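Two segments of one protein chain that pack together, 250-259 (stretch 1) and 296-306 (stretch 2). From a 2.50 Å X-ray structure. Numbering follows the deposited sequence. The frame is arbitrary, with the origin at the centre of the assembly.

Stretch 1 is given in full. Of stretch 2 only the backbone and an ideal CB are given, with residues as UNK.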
ATOM      1  N   LYS A 250     -24.565  -5.010 -11.309  1.00 20.88           N
ATOM      2  CA  LYS A 250     -25.544  -5.882 -10.665  1.00 24.34           C
ATOM      3  C   LYS A 250     -24.804  -6.980  -9.910  1.00 21.90           C
ATOM      4  O   LYS A 250     -23.819  -7.542 -10.392  1.00 37.43           O
ATOM      5  CB  LYS A 250     -26.505  -6.456 -11.702  1.00 31.47           C
ATOM      6  CG  LYS A 250     -27.783  -5.666 -11.920  1.00 43.90           C
ATOM      7  CD  LYS A 250     -27.665  -4.259 -11.347  1.00 57.50           C
ATOM      8  CE  LYS A 250     -28.541  -4.085 -10.114  1.00 65.10           C
ATOM      9  NZ  LYS A 250     -28.714  -2.655  -9.737  1.00 67.57           N
ATOM     10  N   PRO A 251     -25.268  -7.296  -8.708  1.00 22.36           N
ATOM     11  CA  PRO A 251     -24.684  -8.366  -7.911  1.00 20.08           C
ATOM     12  C   PRO A 251     -24.685  -9.714  -8.625  1.00 19.03           C
ATOM     13  O   PRO A 251     -25.506  -9.996  -9.483  1.00 21.06           O
ATOM     14  CB  PRO A 251     -25.622  -8.472  -6.710  1.00 21.52           C
ATOM     15  CG  PRO A 251     -26.291  -7.143  -6.620  1.00 24.58           C
ATOM     16  CD  PRO A 251     -26.384  -6.622  -8.023  1.00 27.48           C
ATOM     17  N   THR A 252     -23.740 -10.548  -8.227  1.00 18.15           N
ATOM     18  CA  THR A 252     -23.686 -11.958  -8.526  1.00 13.27           C
ATOM     19  C   THR A 252     -23.381 -12.715  -7.232  1.00 15.89           C
ATOM     20  O   THR A 252     -23.143 -12.110  -6.182  1.00 20.00           O
ATOM     21  CB  THR A 252     -22.624 -12.308  -9.576  1.00 14.51           C
ATOM     22  OG1 THR A 252     -21.340 -11.958  -9.046  1.00 28.84           O
ATOM     23  CG2 THR A 252     -22.809 -11.494 -10.842  1.00 18.21           C
ATOM     24  N   ASN A 253     -23.384 -14.034  -7.313  1.00 17.16           N
ATOM     25  CA  ASN A 253     -23.154 -14.933  -6.197  1.00 24.11           C
ATOM     26  C   ASN A 253     -21.678 -15.044  -5.839  1.00 26.15           C
ATOM     27  O   ASN A 253     -21.240 -16.027  -5.248  1.00 33.15           O
ATOM     28  CB  ASN A 253     -23.685 -16.325  -6.565  1.00 32.47           C
ATOM     29  CG  ASN A 253     -24.235 -17.074  -5.371  1.00 37.76           C
ATOM     30  OD1 ASN A 253     -24.513 -16.473  -4.335  1.00 55.84           O
ATOM     31  ND2 ASN A 253     -24.382 -18.383  -5.534  1.00 52.98           N
ATOM     32  N   LYS A 254     -20.901 -14.038  -6.206  1.00 25.02           N
ATOM     33  CA  LYS A 254     -19.462 -14.015  -6.005  1.00 21.09           C
ATOM     34  C   LYS A 254     -19.097 -13.230  -4.751  1.00 18.71           C
ATOM     35  O   LYS A 254     -19.558 -12.118  -4.505  1.00 17.18           O
ATOM     36  CB  LYS A 254     -18.788 -13.410  -7.231  1.00 21.58           C
ATOM     37  CG  LYS A 254     -17.271 -13.498  -7.246  1.00 22.15           C
ATOM     38  CD  LYS A 254     -16.742 -13.075  -8.604  1.00 20.36           C
ATOM     39  CE  LYS A 254     -15.416 -12.349  -8.505  1.00 21.71           C
ATOM     40  NZ  LYS A 254     -15.140 -11.582  -9.752  1.00 30.24           N
ATOM     41  N   VAL A 255     -18.245 -13.862  -3.947  1.00 14.54           N
ATOM     42  CA  VAL A 255     -17.763 -13.216  -2.730  1.00 16.07           C
ATOM     43  C   VAL A 255     -16.251 -13.053  -2.850  1.00 14.32           C
ATOM     44  O   VAL A 255     -15.517 -13.992  -3.142  1.00 13.52           O
ATOM     45  CB  VAL A 255     -18.151 -14.007  -1.473  1.00 18.92           C
ATOM     46  CG1 VAL A 255     -17.643 -13.332  -0.208  1.00 16.11           C
ATOM     47  CG2 VAL A 255     -19.662 -14.178  -1.373  1.00 18.00           C
ATOM     48  N   VAL A 256     -15.782 -11.834  -2.650  1.00 12.50           N
ATOM     49  CA  VAL A 256     -14.388 -11.467  -2.612  1.00  6.82           C
ATOM     50  C   VAL A 256     -14.013 -11.186  -1.158  1.00  6.60           C
ATOM     51  O   VAL A 256     -14.543 -10.280  -0.517  1.00 15.53           O
ATOM     52  CB  VAL A 256     -14.072 -10.205  -3.432  1.00 11.96           C
ATOM     53  CG1 VAL A 256     -12.665  -9.709  -3.094  1.00  8.64           C
ATOM     54  CG2 VAL A 256     -14.217 -10.458  -4.918  1.00  8.24           C
ATOM     55  N   ILE A 257     -13.097 -11.985  -0.646  1.00 11.20           N
ATOM     56  CA  ILE A 257     -12.547 -11.778   0.683  1.00 10.49           C
ATOM     57  C   ILE A 257     -11.125 -11.243   0.563  1.00 13.55           C
ATOM     58  O   ILE A 257     -10.251 -11.867  -0.048  1.00 14.53           O
ATOM     59  CB  ILE A 257     -12.536 -13.086   1.485  1.00 13.86           C
ATOM     60  CG1 ILE A 257     -13.915 -13.711   1.694  1.00 15.98           C
ATOM     61  CG2 ILE A 257     -11.818 -12.879   2.809  1.00 12.84           C
ATOM     62  CD1 ILE A 257     -13.869 -15.190   2.031  1.00  8.53           C
ATOM     63  N   PHE A 258     -10.844 -10.071   1.124  1.00 14.26           N
ATOM     64  CA  PHE A 258      -9.449  -9.616   1.074  1.00  6.31           C
ATOM     65  C   PHE A 258      -9.056  -9.214   2.490  1.00  8.53           C
ATOM     66  O   PHE A 258      -9.833  -8.692   3.276  1.00  8.99           O
ATOM     67  CB  PHE A 258      -9.242  -8.528   0.050  1.00  7.66           C
ATOM     68  CG  PHE A 258      -9.656  -7.106   0.317  1.00  7.12           C
ATOM     69  CD1 PHE A 258      -8.819  -6.239   1.001  1.00  3.22           C
ATOM     70  CD2 PHE A 258     -10.867  -6.606  -0.116  1.00 15.45           C
ATOM     71  CE1 PHE A 258      -9.152  -4.922   1.241  1.00 11.11           C
ATOM     72  CE2 PHE A 258     -11.216  -5.287   0.122  1.00 16.95           C
ATOM     73  CZ  PHE A 258     -10.363  -4.431   0.804  1.00 11.66           C
ATOM     74  N   TYR A 259      -7.806  -9.514   2.801  1.00 10.36           N
ATOM     75  CA  TYR A 259      -7.276  -9.387   4.140  1.00  9.50           C
ATOM     76  C   TYR A 259      -5.772  -9.165   4.039  1.00 17.02           C
ATOM     77  O   TYR A 259      -5.175  -9.390   2.988  1.00 16.32           O
ATOM     78  CB  TYR A 259      -7.570 -10.667   4.957  1.00  5.22           C
ATOM     79  CG  TYR A 259      -6.571 -11.751   4.581  1.00  7.67           C
ATOM     80  CD1 TYR A 259      -6.688 -12.403   3.358  1.00  6.25           C
ATOM     81  CD2 TYR A 259      -5.521 -12.124   5.418  1.00  9.74           C
ATOM     82  CE1 TYR A 259      -5.794 -13.396   2.983  1.00  7.87           C
ATOM     83  CE2 TYR A 259      -4.620 -13.103   5.048  1.00 11.71           C
ATOM     84  CZ  TYR A 259      -4.760 -13.740   3.825  1.00 12.64           C
ATOM     85  OH  TYR A 259      -3.855 -14.715   3.484  1.00 21.62           O
ATOM     86  N   UNK A 296      -6.157  -5.481  -8.891  1.00 13.75           N
ATOM     87  CA  UNK A 296      -6.621  -6.849  -9.057  1.00 18.67           C
ATOM     88  C   UNK A 296      -7.850  -7.134  -8.198  1.00 20.34           C
ATOM     89  O   UNK A 296      -8.836  -7.708  -8.634  1.00 23.07           O
ATOM     90  CB  UNK A 296      -5.499  -7.830  -8.711  1.00 18.67           C
ATOM     91  N   UNK A 297      -7.733  -6.724  -6.935  1.00 15.00           N
ATOM     92  CA  UNK A 297      -8.864  -6.959  -6.040  1.00 15.91           C
ATOM     93  C   UNK A 297     -10.085  -6.244  -6.603  1.00 15.61           C
ATOM     94  O   UNK A 297     -11.202  -6.754  -6.598  1.00 14.33           O
ATOM     95  CB  UNK A 297      -8.557  -6.481  -4.619  1.00 15.91           C
ATOM     96  N   UNK A 298      -9.844  -5.040  -7.116  1.00 11.58           N
ATOM     97  CA  UNK A 298     -10.949  -4.256  -7.663  1.00 15.52           C
ATOM     98  C   UNK A 298     -11.613  -4.994  -8.815  1.00 15.00           C
ATOM     99  O   UNK A 298     -12.830  -5.041  -8.936  1.00 19.03           O
ATOM    100  CB  UNK A 298     -10.457  -2.884  -8.129  1.00 15.52           C
ATOM    101  N   UNK A 299     -10.788  -5.581  -9.679  1.00 14.73           N
ATOM    102  CA  UNK A 299     -11.368  -6.237 -10.849  1.00 15.48           C
ATOM    103  C   UNK A 299     -12.284  -7.364 -10.400  1.00 15.06           C
ATOM    104  O   UNK A 299     -13.336  -7.589 -10.992  1.00 24.00           O
ATOM    105  CB  UNK A 299     -10.275  -6.771 -11.777  1.00 15.48           C
ATOM    106  N   UNK A 300     -11.850  -8.059  -9.347  1.00 13.52           N
ATOM    107  CA  UNK A 300     -12.658  -9.171  -8.857  1.00 12.42           C
ATOM    108  C   UNK A 300     -13.923  -8.621  -8.219  1.00 15.08           C
ATOM    109  O   UNK A 300     -14.982  -9.228  -8.252  1.00 15.77           O
ATOM    110  CB  UNK A 300     -11.874 -10.027  -7.860  1.00 12.42           C
ATOM    111  N   UNK A 301     -13.783  -7.433  -7.628  1.00 13.60           N
ATOM    112  CA  UNK A 301     -14.903  -6.880  -6.874  1.00 12.56           C
ATOM    113  C   UNK A 301     -15.971  -6.338  -7.816  1.00 16.27           C
ATOM    114  O   UNK A 301     -17.142  -6.268  -7.451  1.00 19.44           O
ATOM    115  CB  UNK A 301     -14.421  -5.777  -5.929  1.00 12.56           C
ATOM    116  N   UNK A 302     -15.544  -5.963  -9.015  1.00 15.94           N
ATOM    117  CA  UNK A 302     -16.426  -5.365 -10.000  1.00 16.90           C
ATOM    118  C   UNK A 302     -17.722  -6.146 -10.178  1.00 23.66           C
ATOM    119  O   UNK A 302     -18.804  -5.569 -10.254  1.00 21.48           O
ATOM    120  CB  UNK A 302     -15.702  -5.253 -11.343  1.00 16.90           C
ATOM    121  N   UNK A 303     -17.628  -7.472 -10.229  1.00 18.22           N
ATOM    122  CA  UNK A 303     -18.823  -8.284 -10.422  1.00 17.80           C
ATOM    123  C   UNK A 303     -19.114  -9.137  -9.197  1.00 26.79           C
ATOM    124  O   UNK A 303     -19.895 -10.091  -9.264  1.00 31.08           O
ATOM    125  CB  UNK A 303     -18.668  -9.174 -11.657  1.00 17.80           C
ATOM    126  N   UNK A 304     -18.521  -8.824  -8.045  1.00 26.70           N
ATOM    127  CA  UNK A 304     -18.867  -9.570  -6.833  1.00 21.29           C
ATOM    128  C   UNK A 304     -20.117  -8.997  -6.183  1.00 19.46           C
ATOM    129  O   UNK A 304     -20.396  -7.805  -6.349  1.00 20.25           O
ATOM    130  CB  UNK A 304     -17.703  -9.552  -5.840  1.00 21.29           C
ATOM    131  N   UNK A 305     -20.861  -9.802  -5.438  1.00 13.62           N
ATOM    132  CA  UNK A 305     -22.012  -9.256  -4.720  1.00  8.63           C
ATOM    133  C   UNK A 305     -21.673  -8.901  -3.289  1.00 12.55           C
ATOM    134  O   UNK A 305     -22.320  -8.073  -2.643  1.00 23.04           O
ATOM    135  CB  UNK A 305     -23.172 -10.253  -4.740  1.00  8.63           C
ATOM    136  N   UNK A 306     -20.631  -9.532  -2.746  1.00 11.57           N
ATOM    137  CA  UNK A 306     -20.238  -9.185  -1.381  1.00 14.57           C
ATOM    138  C   UNK A 306     -18.730  -9.013  -1.266  1.00 14.51           C
ATOM    139  O   UNK A 306     -17.950  -9.768  -1.845  1.00 20.30           O
ATOM    140  CB  UNK A 306     -20.718 -10.257  -0.400  1.00 14.57           C
TER

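Stretch 1 ends in a strand, 254-259, and the helix of stretch 2 runs back across it at 157°, its axis 8.5 Å away at closest approach, before the chain turns and comes alongside the strand.

At position 296 the ideal CB finds nothing of stretch 1 within 5.5 Å, so the strand sets no preference; the residue is Gln296. Position 297 differs. Its CB points toward the strand, 5.1 Å from Phe258 CD2 and 5.4 Å from Val256 CG1, and with only carbon on offer a branched or long aliphatic side chain would suit. Ile297 is found there, its CG2 lying 3.8 Å from Phe258 CD2 and 4.5 Å from Val256 CG1.

Positions 298 and 299 direct their CB atoms away, and stretch 1 places little constraint on them. They are Met298 and Ser299.

Position 300 points sideways, with its CB 3.8 Å from Val256 CG2 and 4.1 Å from Lys254 NZ. A side chain with an aliphatic base and an acidic or polar end fits both neighbours; glutamate, aspartate or glutamine could serve. In Glu300, OE1 forms a salt bridge with Lys254 NZ at 3.0 Å, while the backbone O of Glu300 accepts a second hydrogen bond from Lys254 NZ at 2.8 Å.

At position 301 CA-to-CB points away, yet the CB is only 4.8 Å from Val256 CG2, so a flexible apolar chain could turn back to the strand; leucine, isoleucine or methionine are all plausible. Ile301 does so: its CG1 is 3.9 Å from Val256 CG1, and its CD1 reaches to 4.4 Å from Phe258 CE2.

Position 302 again points away and has no contact with stretch 1. Ser302 hydrogen-bonds through its OG to Ser299 O at 2.6 Å.

At position 303 the CB lies 4.7 Å from both Thr252 OG1 and Lys254 NZ. The nearby ammonium favours a short acid, although asparagine or serine could also offer an acceptor. The residue is Asp303; chi1 is p, and OD1 forms a salt bridge with Lys254 NZ at 2.5 Å. The same ammonium thus joins two acids and a helix carbonyl. Thr252 OG1 donates a very short hydrogen bond to Asp303 O, at 2.4 Å.

Position 304 leaves little room: its CB is 3.4 Å from Lys254 O and 3.7 Å from Val256 CG2, which favours a small residue. Ala304 supplies a methyl group packed against that valine.

At position 305 an ideal CB would sit 2.4 Å from Thr252 O, a clash, and phi/psi of -96/-23 would not by itself exclude other residues. The close approach therefore points to glycine. Gly305 N donates to Lys254 O at 2.8 Å.

Position 306 forms a parallel bridge with Val255. Its CB, on the same sheet face as that side chain, is 4.2 Å from Val255 CG2, so apolar residues are suitable. Ala306 makes this contact with its methyl; its O accepts from Val256 N at 3.1 Å, and its N makes a weak bond to Lys254 O at 3.3 Å.

Stretch 2 296-306: QIMSEISDAGA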
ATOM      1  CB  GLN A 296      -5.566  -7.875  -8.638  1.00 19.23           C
ATOM      2  CG  GLN A 296      -4.935  -8.677  -9.764  1.00 32.41           C
ATOM      3  CD  GLN A 296      -3.427  -8.475  -9.755  1.00 45.02           C
ATOM      4  OE1 GLN A 296      -2.661  -9.340  -9.338  1.00 30.66           O
ATOM      5  NE2 GLN A 296      -3.014  -7.297 -10.214  1.00 75.47           N
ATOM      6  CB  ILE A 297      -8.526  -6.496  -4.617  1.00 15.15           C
ATOM      7  CG1 ILE A 297      -7.480  -7.397  -3.954  1.00 15.09           C
ATOM      8  CG2 ILE A 297      -9.783  -6.380  -3.771  1.00 11.19           C
ATOM      9  CD1 ILE A 297      -6.615  -6.721  -2.921  1.00 13.56           C
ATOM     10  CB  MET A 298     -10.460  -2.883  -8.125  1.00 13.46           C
ATOM     11  CG  MET A 298     -11.550  -2.005  -8.719  1.00 20.65           C
ATOM     12  SD  MET A 298     -12.825  -1.613  -7.493  1.00 20.06           S
ATOM     13  CE  MET A 298     -14.224  -1.315  -8.577  1.00 16.53           C
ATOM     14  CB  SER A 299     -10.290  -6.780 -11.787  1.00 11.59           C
ATOM     15  OG  SER A 299      -9.446  -5.726 -12.234  1.00 21.98           O
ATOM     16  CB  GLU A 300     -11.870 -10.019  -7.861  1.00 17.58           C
ATOM     17  CG  GLU A 300     -10.668 -10.736  -8.455  1.00 19.13           C
ATOM     18  CD  GLU A 300     -11.013 -11.618  -9.639  1.00 21.92           C
ATOM     19  OE1 GLU A 300     -12.197 -12.004  -9.780  1.00 17.33           O
ATOM     20  OE2 GLU A 300     -10.099 -11.935 -10.433  1.00 38.66           O
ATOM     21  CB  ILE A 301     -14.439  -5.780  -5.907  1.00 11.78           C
ATOM     22  CG1 ILE A 301     -13.783  -6.307  -4.625  1.00 13.21           C
ATOM     23  CG2 ILE A 301     -15.588  -4.846  -5.547  1.00 14.35           C
ATOM     24  CD1 ILE A 301     -13.040  -5.216  -3.885  1.00 24.38           C
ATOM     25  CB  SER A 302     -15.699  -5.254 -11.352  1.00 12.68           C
ATOM     26  OG  SER A 302     -15.510  -6.540 -11.906  1.00 40.64           O
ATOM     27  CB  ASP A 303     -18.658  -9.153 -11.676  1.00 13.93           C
ATOM     28  CG  ASP A 303     -17.413 -10.019 -11.584  1.00 22.72           C
ATOM     29  OD1 ASP A 303     -16.547  -9.709 -10.732  1.00 36.18           O
ATOM     30  OD2 ASP A 303     -17.292 -11.001 -12.344  1.00 43.09           O
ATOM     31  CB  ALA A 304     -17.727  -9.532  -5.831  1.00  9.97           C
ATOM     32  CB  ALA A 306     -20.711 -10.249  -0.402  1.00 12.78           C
TER
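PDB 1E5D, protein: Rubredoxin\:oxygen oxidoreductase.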